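Local atomic coordinates of 2-polyprenyl-6-methoxyphenol hydroxylase-like FAD-dependent oxidoreductase (Streptomyces sp. NRRL 11266, PDB entry 6UI5), a protein that belongs to the FAD-dependent oxidoreductases of the aromatic-ring hydroxylase type, binding flavin-adenine dinucleotide in a Rossmann-type domain. Residues L78-E83 against E364-D369. Sequence-based numbering, arbitrary orientation.
Sequences LRLAFE and EFLKFD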
loop_
_atom_site.group_PDB
_atom_site.type_symbol
_atom_site.label_atom_id
_atom_site.label_comp_id
_atom_site.label_asym_id
_atom_site.label_seq_id
_atom_site.Cartn_x
_atom_site.Cartn_y
_atom_site.Cartn_z
ATOM N N LEU A 78 -3.228 -10.514 -7.762
ATOM C CA LEU A 78 -4.518 -10.152 -7.194
ATOM C C LEU A 78 -5.400 -9.505 -8.257
ATOM O O LEU A 78 -4.921 -9.012 -9.279
ATOM C CB LEU A 78 -4.349 -9.182 -6.026
ATOM C CG LEU A 78 -3.434 -9.658 -4.907
ATOM C CD1 LEU A 78 -3.490 -8.698 -3.710
ATOM C CD2 LEU A 78 -3.795 -11.084 -4.500
ATOM N N ARG A 79 -6.702 -9.497 -7.990
ATOM C CA ARG A 79 -7.683 -8.892 -8.877
ATOM C C ARG A 79 -7.844 -7.419 -8.566
ATOM O O ARG A 79 -7.890 -7.037 -7.402
ATOM C CB ARG A 79 -9.041 -9.563 -8.719
ATOM C CG ARG A 79 -10.064 -8.961 -9.620
ATOM C CD ARG A 79 -11.460 -9.486 -9.372
ATOM N NE ARG A 79 -12.375 -8.776 -10.248
ATOM C CZ ARG A 79 -12.964 -7.623 -9.953
ATOM N NH1 ARG A 79 -12.774 -7.029 -8.777
ATOM N NH2 ARG A 79 -13.765 -7.072 -10.849
ATOM N N LEU A 80 -7.985 -6.599 -9.609
ATOM C CA LEU A 80 -8.330 -5.188 -9.456
ATOM C C LEU A 80 -9.739 -4.932 -9.983
ATOM O O LEU A 80 -10.058 -5.304 -11.119
ATOM C CB LEU A 80 -7.339 -4.284 -10.185
ATOM C CG LEU A 80 -5.909 -4.284 -9.679
ATOM C CD1 LEU A 80 -5.044 -3.492 -10.640
ATOM C CD2 LEU A 80 -5.884 -3.657 -8.322
ATOM N N ALA A 81 -10.574 -4.291 -9.153
ATOM C CA ALA A 81 -11.951 -3.934 -9.516
ATOM C C ALA A 81 -11.940 -2.900 -10.646
ATOM O O ALA A 81 -12.128 -1.698 -10.449
ATOM C CB ALA A 81 -12.709 -3.408 -8.296
ATOM N N PHE A 82 -11.707 -3.385 -11.864
ATOM C CA PHE A 82 -11.620 -2.472 -12.995
ATOM C C PHE A 82 -12.979 -1.884 -13.361
ATOM O O PHE A 82 -13.029 -0.810 -13.968
ATOM C CB PHE A 82 -10.992 -3.192 -14.196
ATOM C CG PHE A 82 -10.782 -2.307 -15.413
ATOM C CD1 PHE A 82 -9.764 -1.359 -15.441
ATOM C CD2 PHE A 82 -11.599 -2.432 -16.530
ATOM C CE1 PHE A 82 -9.571 -0.549 -16.574
ATOM C CE2 PHE A 82 -11.403 -1.630 -17.664
ATOM C CZ PHE A 82 -10.394 -0.694 -17.683
ATOM N N GLU A 83 -14.074 -2.558 -12.996
ATOM C CA GLU A 83 -15.426 -2.052 -13.228
ATOM C C GLU A 83 -15.699 -0.727 -12.515
ATOM O O GLU A 83 -16.704 -0.076 -12.819
ATOM C CB GLU A 83 -16.454 -3.105 -12.781
ATOM C CG GLU A 83 -16.414 -3.450 -11.284
ATOM C CD GLU A 83 -15.470 -4.605 -10.950
ATOM O OE1 GLU A 83 -14.786 -5.122 -11.868
ATOM O OE2 GLU A 83 -15.411 -4.996 -9.762
ATOM N N GLU A 364 -5.857 -5.566 2.337
ATOM C CA GLU A 364 -6.686 -4.564 3.009
ATOM C C GLU A 364 -6.964 -3.366 2.108
ATOM O O GLU A 364 -8.103 -2.893 2.040
ATOM C CB GLU A 364 -6.021 -4.099 4.312
ATOM C CG GLU A 364 -6.036 -5.111 5.462
ATOM C CD GLU A 364 -7.384 -5.797 5.659
ATOM O OE1 GLU A 364 -8.425 -5.098 5.678
ATOM O OE2 GLU A 364 -7.396 -7.050 5.778
ATOM N N PHE A 365 -5.939 -2.862 1.404
ATOM C CA PHE A 365 -6.098 -1.638 0.620
ATOM C C PHE A 365 -7.055 -1.841 -0.550
ATOM O O PHE A 365 -7.839 -0.941 -0.882
ATOM C CB PHE A 365 -4.744 -1.152 0.112
ATOM C CG PHE A 365 -3.841 -0.586 1.177
ATOM C CD1 PHE A 365 -4.274 -0.445 2.482
ATOM C CD2 PHE A 365 -2.561 -0.137 0.847
ATOM C CE1 PHE A 365 -3.443 0.095 3.446
ATOM C CE2 PHE A 365 -1.719 0.393 1.810
ATOM C CZ PHE A 365 -2.161 0.511 3.114
ATOM N N LEU A 366 -7.008 -3.008 -1.191
ATOM C CA LEU A 366 -7.918 -3.280 -2.296
ATOM C C LEU A 366 -9.356 -3.495 -1.842
ATOM O O LEU A 366 -10.219 -3.790 -2.677
ATOM C CB LEU A 366 -7.427 -4.489 -3.114
ATOM C CG LEU A 366 -6.134 -4.229 -3.893
ATOM C CD1 LEU A 366 -5.656 -5.438 -4.695
ATOM C CD2 LEU A 366 -6.332 -3.047 -4.817
ATOM N N LYS A 367 -9.653 -3.360 -0.559
ATOM C CA LYS A 367 -11.057 -3.241 -0.191
ATOM C C LYS A 367 -11.596 -1.848 -0.452
ATOM O O LYS A 367 -12.809 -1.660 -0.383
ATOM C CB LYS A 367 -11.266 -3.611 1.281
ATOM C CG LYS A 367 -11.154 -5.112 1.550
ATOM C CD LYS A 367 -10.901 -5.423 3.018
ATOM C CE LYS A 367 -10.753 -6.924 3.239
ATOM N NZ LYS A 367 -10.781 -7.307 4.677
ATOM N N PHE A 368 -10.730 -0.885 -0.769
ATOM C CA PHE A 368 -11.099 0.512 -0.968
ATOM C C PHE A 368 -11.255 0.848 -2.448
ATOM O O PHE A 368 -10.450 0.430 -3.284
ATOM C CB PHE A 368 -10.049 1.447 -0.368
ATOM C CG PHE A 368 -9.713 1.154 1.062
ATOM C CD1 PHE A 368 -10.713 0.810 1.975
ATOM C CD2 PHE A 368 -8.391 1.226 1.498
ATOM C CE1 PHE A 368 -10.399 0.539 3.309
ATOM C CE2 PHE A 368 -8.060 0.958 2.823
ATOM C CZ PHE A 368 -9.065 0.609 3.734
ATOM N N ASP A 369 -12.271 1.656 -2.756
ATOM C CA ASP A 369 -12.548 2.002 -4.145
ATOM C C ASP A 369 -11.460 2.901 -4.734
ATOM O O ASP A 369 -11.032 2.697 -5.877
ATOM C CB ASP A 369 -13.920 2.674 -4.244
ATOM C CG ASP A 369 -15.061 1.751 -3.838
ATOM O OD1 ASP A 369 -14.788 0.625 -3.348
ATOM O OD2 ASP A 369 -16.232 2.162 -4.009
#
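With CG beside the backbone N and anti to the carbonyl carbon (chi1 -68°), Leu-366 sends both of its methyl groups onto the strand 78-80, where Leu-78 and Leu-80 adopt the same first rotamer (chi1 -55° and -65°). Across the contact, CD2 of Leu-366 touches only Leu-80, meeting its CD2 at 3.6 Å, while CD1 lies 4.0 Å from CD1 of Leu-78, 3.9 Å from the backbone O of Arg-79 and also 4.0 Å from CD2 of Leu-80, so that one leucine bridges two leucines on either side of Arg-79 in sequence. Direct contact between the segments is made mainly by leucine methyl groups and is small, burying 137 Å² in all. The strand is an outermost one, within this chain, of a small antiparallel sheet in the FAD-binding domain, beside strand 69-75; Leu-366 sits in the type I turn from Phe-365 to Phe-368 that links helix 352-365 to helix 369-379, with Phe-368 at the N-cap position of the latter. Asn-372 joins Ala-81 to the turn, its OD1 accepting from Ala-81 N and its ND2 donating to the carbonyls of Leu-366 and Phe-368. The extended Arg-79 carries its guanidinium to Glu-83, and NH2 reaches the syn lone pair of OE2 at 2.9 Å, nearly in the guanidinium plane; NE pairs with Glu-72. Phe-365, by contrast, turns its ring to Phe-365 of the second subunit.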